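Long-range contacts in thiosulfate reductase (PDB 2VPZ), which probably reduces polysulfide or thiosulfate, using a [4Fe-4S] cluster and a molybdenum centre carried by two molybdopterin guanine dinucleotides: residues C47-G52 and D213-Q218; L78-Q83 and S626-F631. All blocks are in the same frame, centred on the assembly; numbering follows the deposited sequence.

Contact 1 (C47-G52 and D213-Q218); sequences CFWRCG and DTHNTQ. With MGD (2-amino-5,6-dimercapto-7-methyl-3,7,8a,9-tetrahydro-8-oxa-1,3,9,10-tetraaza-anthracen-4-one guanosine dinucleotide), chain I; SF4 (iron/sulfur cluster), chain G.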
ATOM      1  N   CYS A  47      -9.734  20.958  32.252  1.00 36.11           N
ATOM      2  CA  CYS A  47      -9.066  22.189  31.814  1.00 36.55           C
ATOM      3  C   CYS A  47     -10.149  23.296  31.721  1.00 38.49           C
ATOM      4  O   CYS A  47     -11.296  23.072  32.119  1.00 39.76           O
ATOM      5  CB  CYS A  47      -8.320  22.030  30.480  1.00 34.24           C
ATOM      6  SG  CYS A  47      -9.345  22.016  28.925  1.00 33.31           S
ATOM      7  N   PHE A  48      -9.829  24.461  31.181  1.00 38.67           N
ATOM      8  CA  PHE A  48     -10.806  25.521  31.163  1.00 40.68           C
ATOM      9  C   PHE A  48     -11.822  25.521  30.015  1.00 40.29           C
ATOM     10  O   PHE A  48     -12.686  26.375  29.954  1.00 40.71           O
ATOM     11  CB  PHE A  48     -10.044  26.872  31.304  1.00 43.74           C
ATOM     12  CG  PHE A  48      -8.944  26.861  32.396  1.00 49.15           C
ATOM     13  CD1 PHE A  48      -7.670  27.405  32.167  1.00 50.63           C
ATOM     14  CD2 PHE A  48      -9.198  26.243  33.633  1.00 50.37           C
ATOM     15  CE1 PHE A  48      -6.662  27.319  33.177  1.00 50.78           C
ATOM     16  CE2 PHE A  48      -8.190  26.157  34.647  1.00 50.01           C
ATOM     17  CZ  PHE A  48      -6.931  26.689  34.419  1.00 50.87           C
ATOM     18  N   TRP A  49     -11.770  24.529  29.129  1.00 39.47           N
ATOM     19  CA  TRP A  49     -12.731  24.472  28.011  1.00 37.52           C
ATOM     20  C   TRP A  49     -14.163  24.237  28.561  1.00 37.83           C
ATOM     21  O   TRP A  49     -15.159  24.618  27.926  1.00 37.15           O
ATOM     22  CB  TRP A  49     -12.334  23.398  27.006  1.00 34.37           C
ATOM     23  CG  TRP A  49     -12.934  23.559  25.597  1.00 33.25           C
ATOM     24  CD1 TRP A  49     -13.848  22.735  24.999  1.00 31.55           C
ATOM     25  CD2 TRP A  49     -12.581  24.547  24.594  1.00 30.75           C
ATOM     26  NE1 TRP A  49     -14.084  23.146  23.713  1.00 31.80           N
ATOM     27  CE2 TRP A  49     -13.327  24.249  23.432  1.00 30.19           C
ATOM     28  CE3 TRP A  49     -11.700  25.644  24.571  1.00 29.40           C
ATOM     29  CZ2 TRP A  49     -13.246  25.026  22.251  1.00 28.79           C
ATOM     30  CZ3 TRP A  49     -11.614  26.425  23.383  1.00 28.64           C
ATOM     31  CH2 TRP A  49     -12.387  26.102  22.252  1.00 28.86           C
ATOM     32  N   ARG A  50     -14.213  23.602  29.734  1.00 37.38           N
ATOM     33  CA  ARG A  50     -15.412  23.255  30.502  1.00 37.41           C
ATOM     34  C   ARG A  50     -16.504  22.457  29.709  1.00 36.96           C
ATOM     35  O   ARG A  50     -17.666  22.856  29.655  1.00 37.57           O
ATOM     36  CB  ARG A  50     -15.966  24.534  31.188  1.00 40.17           C
ATOM     37  CG  ARG A  50     -14.984  25.220  32.243  1.00 42.29           C
ATOM     38  CD  ARG A  50     -15.426  26.629  32.776  1.00 45.76           C
ATOM     39  NE  ARG A  50     -14.576  27.735  32.328  1.00 49.37           N
ATOM     40  CZ  ARG A  50     -13.635  28.357  33.036  1.00 53.50           C
ATOM     41  NH1 ARG A  50     -13.377  28.012  34.290  1.00 54.98           N
ATOM     42  NH2 ARG A  50     -12.901  29.340  32.477  1.00 54.13           N
ATOM     43  N   CYS A  51     -16.123  21.325  29.104  1.00 35.96           N
ATOM     44  CA  CYS A  51     -17.055  20.471  28.337  1.00 36.24           C
ATOM     45  C   CYS A  51     -18.159  19.903  29.259  1.00 35.53           C
ATOM     46  O   CYS A  51     -17.912  19.619  30.444  1.00 34.11           O
ATOM     47  CB  CYS A  51     -16.325  19.285  27.622  1.00 35.56           C
ATOM     48  SG  CYS A  51     -14.848  19.696  26.617  1.00 36.53           S
ATOM     49  N   GLY A  52     -19.370  19.787  28.708  1.00 34.86           N
ATOM     50  CA  GLY A  52     -20.506  19.215  29.401  1.00 36.03           C
ATOM     51  C   GLY A  52     -20.351  17.695  29.307  1.00 36.43           C
ATOM     52  O   GLY A  52     -20.105  17.166  28.215  1.00 34.31           O
ATOM     53  N   ASP A 213      -2.391  20.355  21.530  1.00 30.14           N
ATOM     54  CA  ASP A 213      -3.329  21.228  22.300  1.00 29.58           C
ATOM     55  C   ASP A 213      -4.585  20.427  21.917  1.00 29.29           C
ATOM     56  O   ASP A 213      -4.964  20.315  20.740  1.00 28.13           O
ATOM     57  CB  ASP A 213      -3.380  22.684  21.741  1.00 29.72           C
ATOM     58  CG  ASP A 213      -4.814  23.306  21.741  1.00 29.66           C
ATOM     59  OD1 ASP A 213      -5.721  22.804  22.466  1.00 28.74           O
ATOM     60  OD2 ASP A 213      -5.009  24.302  21.023  1.00 28.28           O
ATOM     61  N   THR A 214      -5.241  19.895  22.927  1.00 30.35           N
ATOM     62  CA  THR A 214      -6.305  18.969  22.712  1.00 31.68           C
ATOM     63  C   THR A 214      -7.741  19.344  23.152  1.00 32.64           C
ATOM     64  O   THR A 214      -8.577  18.466  23.467  1.00 30.88           O
ATOM     65  CB  THR A 214      -5.751  17.584  23.260  1.00 30.52           C
ATOM     66  OG1 THR A 214      -5.966  16.550  22.321  1.00 35.62           O
ATOM     67  CG2 THR A 214      -6.284  17.257  24.634  1.00 31.96           C
ATOM     68  N   HIS A 215      -8.007  20.667  23.155  1.00 32.95           N
ATOM     69  CA  HIS A 215      -9.323  21.281  23.465  1.00 32.45           C
ATOM     70  C   HIS A 215     -10.307  20.525  22.564  1.00 32.58           C
ATOM     71  O   HIS A 215     -10.212  20.523  21.334  1.00 32.02           O
ATOM     72  CB  HIS A 215      -9.330  22.827  23.170  1.00 32.79           C
ATOM     73  CG  HIS A 215      -8.895  23.686  24.306  1.00 33.19           C
ATOM     74  ND1 HIS A 215      -8.456  24.979  24.164  1.00 30.97           N
ATOM     75  CD2 HIS A 215      -8.810  23.416  25.607  1.00 32.29           C
ATOM     76  CE1 HIS A 215      -8.111  25.465  25.337  1.00 29.98           C
ATOM     77  NE2 HIS A 215      -8.320  24.526  26.233  1.00 31.56           N
ATOM     78  N   ASN A 216     -11.259  19.901  23.241  1.00 33.76           N
ATOM     79  CA  ASN A 216     -12.260  19.068  22.593  1.00 33.90           C
ATOM     80  C   ASN A 216     -12.855  19.489  21.253  1.00 34.61           C
ATOM     81  O   ASN A 216     -12.468  18.976  20.186  1.00 35.39           O
ATOM     82  CB  ASN A 216     -13.401  18.736  23.550  1.00 32.93           C
ATOM     83  CG  ASN A 216     -14.204  17.525  23.124  1.00 33.30           C
ATOM     84  OD1 ASN A 216     -14.011  17.035  22.009  1.00 32.70           O
ATOM     85  ND2 ASN A 216     -15.090  17.037  24.000  1.00 31.57           N
ATOM     86  N   THR A 217     -13.784  20.433  21.304  1.00 36.04           N
ATOM     87  CA  THR A 217     -14.525  20.906  20.132  1.00 36.34           C
ATOM     88  C   THR A 217     -13.684  21.378  18.955  1.00 37.84           C
ATOM     89  O   THR A 217     -14.034  21.137  17.781  1.00 37.91           O
ATOM     90  CB  THR A 217     -15.549  22.051  20.473  1.00 35.76           C
ATOM     91  OG1 THR A 217     -16.010  21.928  21.805  1.00 34.96           O
ATOM     92  CG2 THR A 217     -16.747  22.010  19.495  1.00 35.99           C
ATOM     93  N   GLN A 218     -12.575  22.054  19.240  1.00 38.14           N
ATOM     94  CA  GLN A 218     -11.751  22.529  18.147  1.00 39.24           C
ATOM     95  C   GLN A 218     -10.979  21.357  17.486  1.00 39.29           C
ATOM     96  O   GLN A 218     -10.582  21.464  16.338  1.00 40.98           O
ATOM     97  CB  GLN A 218     -10.819  23.693  18.563  1.00 41.00           C
ATOM     98  CG  GLN A 218      -9.624  23.370  19.475  1.00 43.48           C
ATOM     99  CD  GLN A 218      -8.359  24.267  19.243  1.00 44.32           C
ATOM    100  OE1 GLN A 218      -8.448  25.408  18.747  1.00 44.26           O
ATOM    101  NE2 GLN A 218      -7.194  23.752  19.633  1.00 43.43           N
TER
HETATM  102  PB  MGD I1766       1.094  28.108  20.675  1.00 29.45           P
HETATM  103  O1B MGD I1766       2.055  28.724  21.612  1.00 30.92           O
HETATM  104  O2B MGD I1766       0.495  28.887  19.618  1.00 30.31           O
HETATM  105  O3B MGD I1766       0.093  27.522  21.777  1.00 28.55           O
HETATM  106  O3A MGD I1766      -1.530  26.017  23.035  1.00 23.67           O
HETATM  107  PA  MGD I1766      -1.410  26.981  21.792  1.00 26.89           P
HETATM  108  O1A MGD I1766      -2.413  27.999  22.075  1.00 27.59           O
HETATM  109  O2A MGD I1766      -1.706  26.222  20.587  1.00 24.89           O
HETATM  110  O5' MGD I1766       1.739  26.869  19.987  1.00 31.16           O
HETATM  111  C5' MGD I1766       2.768  25.995  20.458  1.00 31.22           C
HETATM  112  C4' MGD I1766       3.570  25.837  19.177  1.00 31.10           C
HETATM  113  O4' MGD I1766       4.123  27.132  19.015  1.00 32.35           O
HETATM  114  C3' MGD I1766       4.790  24.878  19.186  1.00 33.43           C
HETATM  115  O3' MGD I1766       4.772  23.996  18.035  1.00 31.24           O
HETATM  116  C2' MGD I1766       6.032  25.798  19.081  1.00 34.38           C
HETATM  117  O2' MGD I1766       6.901  25.287  18.078  1.00 33.50           O
HETATM  118  C1' MGD I1766       5.446  27.039  18.456  1.00 35.91           C
HETATM  119  N9  MGD I1766       6.284  28.265  18.349  1.00 38.88           N
HETATM  120  C8  MGD I1766       7.267  28.664  19.216  1.00 40.67           C
HETATM  121  N7  MGD I1766       7.846  29.832  18.818  1.00 40.55           N
HETATM  122  C5  MGD I1766       7.238  30.182  17.655  1.00 40.14           C
HETATM  123  C6  MGD I1766       7.423  31.257  16.659  1.00 40.02           C
HETATM  124  O6  MGD I1766       8.251  32.136  16.922  1.00 39.30           O
HETATM  125  N1  MGD I1766       6.639  31.289  15.583  1.00 39.40           N
HETATM  126  C2  MGD I1766       5.724  30.316  15.327  1.00 40.16           C
HETATM  127  N2  MGD I1766       4.938  30.387  14.194  1.00 40.23           N
HETATM  128  N3  MGD I1766       5.499  29.280  16.193  1.00 40.37           N
HETATM  129  C4  MGD I1766       6.207  29.159  17.349  1.00 39.27           C
HETATM  130  C10 MGD I1766      -1.683  26.321  24.405  1.00 28.60           C
HETATM  131  C11 MGD I1766      -3.149  26.181  24.660  1.00 31.56           C
HETATM  132  O11 MGD I1766      -3.487  24.790  24.554  1.00 32.06           O
HETATM  133  C12 MGD I1766      -3.639  26.915  25.935  1.00 34.59           C
HETATM  134  S12 MGD I1766      -3.274  28.534  26.220  1.00 31.68           S
HETATM  135  C13 MGD I1766      -4.407  26.305  26.907  1.00 34.58           C
HETATM  136  S13 MGD I1766      -5.015  27.200  28.223  1.00 33.05           S
HETATM  137  C14 MGD I1766      -4.754  24.841  26.811  1.00 33.20           C
HETATM  138  N15 MGD I1766      -4.023  23.967  27.651  1.00 33.64           N
HETATM  139  C16 MGD I1766      -3.874  22.638  27.343  1.00 36.05           C
HETATM  140  C17 MGD I1766      -3.156  21.625  28.195  1.00 36.78           C
HETATM  141  O17 MGD I1766      -2.690  21.977  29.315  1.00 39.32           O
HETATM  142  N18 MGD I1766      -3.096  20.312  27.788  1.00 35.77           N
HETATM  143  C19 MGD I1766      -3.604  19.990  26.570  1.00 36.26           C
HETATM  144  N19 MGD I1766      -3.449  18.740  26.181  1.00 35.61           N
HETATM  145  N20 MGD I1766      -4.239  20.835  25.690  1.00 36.72           N
HETATM  146  C21 MGD I1766      -4.419  22.135  26.076  1.00 36.23           C
HETATM  147  N22 MGD I1766      -4.998  23.033  25.294  1.00 36.45           N
HETATM  148  C23 MGD I1766      -4.701  24.426  25.354  1.00 33.32           C
HETATM  149 FE1  SF4 G1764     -12.992  19.284  27.781  1.00 41.75          FE
HETATM  150 FE2  SF4 G1764     -10.724  17.763  27.471  1.00 32.40          FE
HETATM  151 FE3  SF4 G1764     -10.663  20.135  28.858  1.00 33.34          FE
HETATM  152 FE4  SF4 G1764     -11.912  17.964  29.962  1.00 39.34          FE
HETATM  153  S1  SF4 G1764      -9.667  18.130  29.481  1.00 34.05           S
HETATM  154  S2  SF4 G1764     -12.713  20.144  29.908  1.00 38.14           S
HETATM  155  S3  SF4 G1764     -12.795  16.986  28.090  1.00 40.54           S
HETATM  156  S4  SF4 G1764     -11.102  19.879  26.593  1.00 37.84           S
HETATM  157  O   HOH W   1      -7.659  25.215  29.304  1.00 54.49           O
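W49 lies against H215 in an offset stack, the six-membered ring of the indole and the imidazole having centroids 4.4 Å apart and planes inclined by 22°. This is the tight part: W49 CE3 comes within 3.3 Å of H215 ND1, over the rim of the imidazole, while H215 CB sits over the indole face. The pyran-fused pterin of MGD takes the opposite imidazole face, N22 over the ring centre, and sandwiches H215 between indole and cofactor. In W49, chi1 (-159°) puts CG anti to the backbone N, beside the carbonyl carbon. W49 NE1 donates to T217 OG1 at 3.0 Å in an almost straight bond (177°) within the indole plane; the same OG1 has its strongest polar partner in K73 O. Two cluster ligands close the contact: C47 SG meets the imidazole edge 3.6 Å from H215 CD2, and C51 SG packs 3.5 Å from N216 CB. All touching residues are buried; the looser side is marked by longer spacings, W49 CZ2 staying 4.3 Å from Q218 N, and by one bound water that bridges F48 N and H215 NE2. C47 and C51 bind FE3 and FE1 of the [4Fe-4S] cluster, in the Fe4S4 domain of this molybdopterin oxidoreductase. Their loop, between strands 38-43 and 52-57, leans on the start of helix 216-227, where H215 holds the N-cap position.

Contact 2 (L78-Q83 and S626-F631); sequences LCPRGQ and SPVHTF. With MGD (2-amino-5,6-dimercapto-7-methyl-3,7,8a,9-tetrahydro-8-oxa-1,3,9,10-tetraaza-anthracen-4-one guanosine dinucleotide), chain I; SF4 (iron/sulfur cluster), chain G.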
ATOM      1  N   LEU A  78     -15.064  13.166  23.905  1.00 35.66           N
ATOM      2  CA  LEU A  78     -14.223  13.597  25.018  1.00 36.17           C
ATOM      3  C   LEU A  78     -12.730  13.345  24.689  1.00 36.34           C
ATOM      4  O   LEU A  78     -12.390  12.329  24.059  1.00 36.02           O
ATOM      5  CB  LEU A  78     -14.618  12.842  26.320  1.00 33.58           C
ATOM      6  CG  LEU A  78     -14.896  13.596  27.645  1.00 34.15           C
ATOM      7  CD1 LEU A  78     -15.854  14.792  27.391  1.00 33.54           C
ATOM      8  CD2 LEU A  78     -15.492  12.648  28.714  1.00 32.36           C
ATOM      9  N   CYS A  79     -11.847  14.262  25.089  1.00 35.52           N
ATOM     10  CA  CYS A  79     -10.415  14.115  24.875  1.00 34.05           C
ATOM     11  C   CYS A  79      -9.861  13.219  26.006  1.00 33.08           C
ATOM     12  O   CYS A  79     -10.567  12.935  26.977  1.00 33.25           O
ATOM     13  CB  CYS A  79      -9.696  15.495  24.903  1.00 33.62           C
ATOM     14  SG  CYS A  79      -9.259  16.176  26.614  1.00 36.41           S
ATOM     15  N   PRO A  80      -8.584  12.760  25.895  1.00 31.89           N
ATOM     16  CA  PRO A  80      -7.945  11.908  26.920  1.00 32.05           C
ATOM     17  C   PRO A  80      -7.973  12.475  28.367  1.00 31.24           C
ATOM     18  O   PRO A  80      -8.244  11.755  29.342  1.00 33.04           O
ATOM     19  CB  PRO A  80      -6.526  11.681  26.382  1.00 31.89           C
ATOM     20  CG  PRO A  80      -6.289  12.880  25.446  1.00 31.65           C
ATOM     21  CD  PRO A  80      -7.637  13.159  24.847  1.00 32.13           C
ATOM     22  N   ARG A  81      -7.689  13.769  28.509  1.00 33.24           N
ATOM     23  CA  ARG A  81      -7.685  14.454  29.807  1.00 33.16           C
ATOM     24  C   ARG A  81      -9.062  14.436  30.478  1.00 33.58           C
ATOM     25  O   ARG A  81      -9.155  14.341  31.712  1.00 35.27           O
ATOM     26  CB  ARG A  81      -7.157  15.895  29.642  1.00 30.74           C
ATOM     27  CG  ARG A  81      -5.671  15.910  29.260  1.00 30.86           C
ATOM     28  CD  ARG A  81      -5.183  17.258  28.705  1.00 30.99           C
ATOM     29  NE  ARG A  81      -6.001  17.802  27.619  1.00 29.64           N
ATOM     30  CZ  ARG A  81      -6.725  18.920  27.664  1.00 28.53           C
ATOM     31  NH1 ARG A  81      -6.749  19.660  28.758  1.00 26.78           N
ATOM     32  NH2 ARG A  81      -7.448  19.280  26.605  1.00 28.35           N
ATOM     33  N   GLY A  82     -10.123  14.518  29.677  1.00 32.96           N
ATOM     34  CA  GLY A  82     -11.473  14.478  30.203  1.00 30.19           C
ATOM     35  C   GLY A  82     -11.793  13.089  30.732  1.00 31.76           C
ATOM     36  O   GLY A  82     -12.403  12.931  31.805  1.00 30.57           O
ATOM     37  N   GLN A  83     -11.351  12.061  30.000  1.00 31.63           N
ATOM     38  CA  GLN A  83     -11.560  10.656  30.383  1.00 31.70           C
ATOM     39  C   GLN A  83     -10.812  10.238  31.667  1.00 31.47           C
ATOM     40  O   GLN A  83     -11.358   9.496  32.484  1.00 31.37           O
ATOM     41  CB  GLN A  83     -11.187   9.687  29.242  1.00 31.01           C
ATOM     42  CG  GLN A  83     -12.034   9.754  27.942  1.00 32.12           C
ATOM     43  CD  GLN A  83     -13.410   9.070  28.045  1.00 32.28           C
ATOM     44  OE1 GLN A  83     -14.209   9.103  27.104  1.00 32.11           O
ATOM     45  NE2 GLN A  83     -13.686   8.440  29.198  1.00 31.17           N
ATOM     46  N   SER A 626       1.305  18.258  25.873  1.00 34.05           N
ATOM     47  CA  SER A 626       1.302  16.781  25.683  1.00 34.80           C
ATOM     48  C   SER A 626      -0.241  16.490  25.534  1.00 33.50           C
ATOM     49  O   SER A 626      -1.030  16.902  26.379  1.00 32.98           O
ATOM     50  CB  SER A 626       1.927  16.083  26.916  1.00 35.40           C
ATOM     51  OG  SER A 626       1.648  14.703  26.929  1.00 35.42           O
ATOM     52  N   PRO A 627      -0.659  15.740  24.471  1.00 32.86           N
ATOM     53  CA  PRO A 627      -2.110  15.484  24.325  1.00 33.08           C
ATOM     54  C   PRO A 627      -2.945  14.923  25.490  1.00 32.67           C
ATOM     55  O   PRO A 627      -4.193  15.033  25.546  1.00 33.22           O
ATOM     56  CB  PRO A 627      -2.210  14.594  23.072  1.00 32.49           C
ATOM     57  CG  PRO A 627      -0.886  13.781  23.103  1.00 32.22           C
ATOM     58  CD  PRO A 627       0.138  14.798  23.660  1.00 32.87           C
ATOM     59  N   VAL A 628      -2.194  14.377  26.440  1.00 32.09           N
ATOM     60  CA  VAL A 628      -2.649  13.626  27.614  1.00 31.55           C
ATOM     61  C   VAL A 628      -2.480  14.246  29.034  1.00 30.49           C
ATOM     62  O   VAL A 628      -3.007  13.738  30.033  1.00 31.39           O
ATOM     63  CB  VAL A 628      -1.880  12.240  27.491  1.00 33.52           C
ATOM     64  CG1 VAL A 628      -1.789  11.515  28.797  1.00 34.76           C
ATOM     65  CG2 VAL A 628      -2.540  11.351  26.390  1.00 34.01           C
ATOM     66  N   HIS A 629      -1.736  15.350  29.128  1.00 28.61           N
ATOM     67  CA  HIS A 629      -1.501  16.015  30.393  1.00 27.91           C
ATOM     68  C   HIS A 629      -1.997  17.473  30.349  1.00 27.97           C
ATOM     69  O   HIS A 629      -1.871  18.153  29.322  1.00 28.85           O
ATOM     70  CB  HIS A 629       0.048  15.980  30.760  1.00 25.47           C
ATOM     71  CG  HIS A 629       0.582  14.668  31.254  1.00 27.26           C
ATOM     72  ND1 HIS A 629       0.277  14.142  32.474  1.00 23.38           N
ATOM     73  CD2 HIS A 629       1.404  13.786  30.675  1.00 24.08           C
ATOM     74  CE1 HIS A 629       0.875  12.981  32.625  1.00 25.56           C
ATOM     75  NE2 HIS A 629       1.570  12.741  31.538  1.00 25.36           N
ATOM     76  N   THR A 630      -2.603  17.948  31.433  1.00 28.23           N
ATOM     77  CA  THR A 630      -3.028  19.345  31.499  1.00 29.78           C
ATOM     78  C   THR A 630      -1.893  20.148  32.248  1.00 30.96           C
ATOM     79  O   THR A 630      -1.366  19.652  33.245  1.00 35.03           O
ATOM     80  CB  THR A 630      -4.397  19.478  32.259  1.00 29.66           C
ATOM     81  OG1 THR A 630      -5.443  18.829  31.516  1.00 30.88           O
ATOM     82  CG2 THR A 630      -4.754  20.962  32.466  1.00 29.62           C
ATOM     83  N   PHE A 631      -1.441  21.296  31.739  1.00 28.94           N
ATOM     84  CA  PHE A 631      -0.391  22.119  32.413  1.00 33.51           C
ATOM     85  C   PHE A 631       0.637  21.416  33.306  1.00 36.16           C
ATOM     86  O   PHE A 631       1.674  20.932  32.830  1.00 38.02           O
ATOM     87  CB  PHE A 631      -1.080  23.196  33.228  1.00 32.21           C
ATOM     88  CG  PHE A 631      -2.059  24.010  32.465  1.00 28.38           C
ATOM     89  CD1 PHE A 631      -3.371  24.148  32.897  1.00 26.52           C
ATOM     90  CD2 PHE A 631      -1.656  24.600  31.270  1.00 28.54           C
ATOM     91  CE1 PHE A 631      -4.287  24.866  32.146  1.00 28.22           C
ATOM     92  CE2 PHE A 631      -2.563  25.343  30.478  1.00 29.44           C
ATOM     93  CZ  PHE A 631      -3.887  25.479  30.921  1.00 28.53           C
TER
HETATM   94  PB  MGD I1766       1.094  28.108  20.675  1.00 29.45           P
HETATM   95  O1B MGD I1766       2.055  28.724  21.612  1.00 30.92           O
HETATM   96  O2B MGD I1766       0.495  28.887  19.618  1.00 30.31           O
HETATM   97  O3B MGD I1766       0.093  27.522  21.777  1.00 28.55           O
HETATM   98  O3A MGD I1766      -1.530  26.017  23.035  1.00 23.67           O
HETATM   99  PA  MGD I1766      -1.410  26.981  21.792  1.00 26.89           P
HETATM  100  O1A MGD I1766      -2.413  27.999  22.075  1.00 27.59           O
HETATM  101  O2A MGD I1766      -1.706  26.222  20.587  1.00 24.89           O
HETATM  102  O5' MGD I1766       1.739  26.869  19.987  1.00 31.16           O
HETATM  103  C5' MGD I1766       2.768  25.995  20.458  1.00 31.22           C
HETATM  104  C4' MGD I1766       3.570  25.837  19.177  1.00 31.10           C
HETATM  105  O4' MGD I1766       4.123  27.132  19.015  1.00 32.35           O
HETATM  106  C3' MGD I1766       4.790  24.878  19.186  1.00 33.43           C
HETATM  107  O3' MGD I1766       4.772  23.996  18.035  1.00 31.24           O
HETATM  108  C2' MGD I1766       6.032  25.798  19.081  1.00 34.38           C
HETATM  109  O2' MGD I1766       6.901  25.287  18.078  1.00 33.50           O
HETATM  110  C1' MGD I1766       5.446  27.039  18.456  1.00 35.91           C
HETATM  111  N9  MGD I1766       6.284  28.265  18.349  1.00 38.88           N
HETATM  112  C8  MGD I1766       7.267  28.664  19.216  1.00 40.67           C
HETATM  113  N7  MGD I1766       7.846  29.832  18.818  1.00 40.55           N
HETATM  114  C5  MGD I1766       7.238  30.182  17.655  1.00 40.14           C
HETATM  115  C6  MGD I1766       7.423  31.257  16.659  1.00 40.02           C
HETATM  116  O6  MGD I1766       8.251  32.136  16.922  1.00 39.30           O
HETATM  117  N1  MGD I1766       6.639  31.289  15.583  1.00 39.40           N
HETATM  118  C2  MGD I1766       5.724  30.316  15.327  1.00 40.16           C
HETATM  119  N2  MGD I1766       4.938  30.387  14.194  1.00 40.23           N
HETATM  120  N3  MGD I1766       5.499  29.280  16.193  1.00 40.37           N
HETATM  121  C4  MGD I1766       6.207  29.159  17.349  1.00 39.27           C
HETATM  122  C10 MGD I1766      -1.683  26.321  24.405  1.00 28.60           C
HETATM  123  C11 MGD I1766      -3.149  26.181  24.660  1.00 31.56           C
HETATM  124  O11 MGD I1766      -3.487  24.790  24.554  1.00 32.06           O
HETATM  125  C12 MGD I1766      -3.639  26.915  25.935  1.00 34.59           C
HETATM  126  S12 MGD I1766      -3.274  28.534  26.220  1.00 31.68           S
HETATM  127  C13 MGD I1766      -4.407  26.305  26.907  1.00 34.58           C
HETATM  128  S13 MGD I1766      -5.015  27.200  28.223  1.00 33.05           S
HETATM  129  C14 MGD I1766      -4.754  24.841  26.811  1.00 33.20           C
HETATM  130  N15 MGD I1766      -4.023  23.967  27.651  1.00 33.64           N
HETATM  131  C16 MGD I1766      -3.874  22.638  27.343  1.00 36.05           C
HETATM  132  C17 MGD I1766      -3.156  21.625  28.195  1.00 36.78           C
HETATM  133  O17 MGD I1766      -2.690  21.977  29.315  1.00 39.32           O
HETATM  134  N18 MGD I1766      -3.096  20.312  27.788  1.00 35.77           N
HETATM  135  C19 MGD I1766      -3.604  19.990  26.570  1.00 36.26           C
HETATM  136  N19 MGD I1766      -3.449  18.740  26.181  1.00 35.61           N
HETATM  137  N20 MGD I1766      -4.239  20.835  25.690  1.00 36.72           N
HETATM  138  C21 MGD I1766      -4.419  22.135  26.076  1.00 36.23           C
HETATM  139  N22 MGD I1766      -4.998  23.033  25.294  1.00 36.45           N
HETATM  140  C23 MGD I1766      -4.701  24.426  25.354  1.00 33.32           C
HETATM  141 FE1  SF4 G1764     -12.992  19.284  27.781  1.00 41.75          FE
HETATM  142 FE2  SF4 G1764     -10.724  17.763  27.471  1.00 32.40          FE
HETATM  143 FE3  SF4 G1764     -10.663  20.135  28.858  1.00 33.34          FE
HETATM  144 FE4  SF4 G1764     -11.912  17.964  29.962  1.00 39.34          FE
HETATM  145  S1  SF4 G1764      -9.667  18.130  29.481  1.00 34.05           S
HETATM  146  S2  SF4 G1764     -12.713  20.144  29.908  1.00 38.14           S
HETATM  147  S3  SF4 G1764     -12.795  16.986  28.090  1.00 40.54           S
HETATM  148  S4  SF4 G1764     -11.102  19.879  26.593  1.00 37.84           S
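R81 reaches across to T630, its NH1 donating to OG1 at 3.2 Å and 169°, with the hydroxyl close to the guanidinium plane. The contact joins the cluster-binding cysteine motif, here C79 at the N-cap of helix 80-84, to the loop after strand 619-624 in the dinucleotide-binding domain, of the double-psi barrel clan. One guanidinium face carries cluster sulfur S1, toward its rim; the opposite face has pterin atom C19 over its centre. R81 thus lies between cluster and pterin, where its charge would probably affect the electrostatics of both. The chain bends at chi3 (-51°), which turns NE toward the pterin, 3.1 Å from MGD N19, while R81 CG lies 3.5 Å from V628 O. An alanine at R81 would probably leave S1 and the pterin face without the planar cation between them, and T630 OG1 without its NH1 donor.

In the next shell, G46 O also bonds T630 OG1, as its strongest polar partner, and T214 O makes a weak bond with R81 NH2. The type I turn from S626 to H629 presents its carbonyls to the pterin edge, where MGD N18 donates to H629 O at 2.9 Å. Beyond the turn, F631 N donates to MGD O17 at 2.8 Å. D644 OD2 bonds S626 OG, and D644 O bonds H629 NE2. On the flank, P80 CB rests 4.0 Å from V628 CG2, and P80 CG presses against the carbonyl P627 O at only 3.0 Å.

In the fold
Both contacts are buried, their centres about 9 Å apart, and both touch the same cluster and the same MGD. Contact 2 also borders a subunit interface, with P627 against Y5 of the membrane-spanning protein. Each sets a cysteine-bearing segment of the Fe4S4 domain against a different partner: contact 1 against the start of helix 216-227, contact 2 against the C-terminal dinucleotide-binding domain. Their chemistry differs accordingly. Contact 1 is aromatic, with a neutral hydrogen bond at one end, whereas contact 2 is charged and polar, built on a guanidinium and backbone carbonyls. They meet directly, C47 CB lying 3.3 Å from R81 NH1. Between them they supply three of the four cluster cysteines; C44 is the fourth.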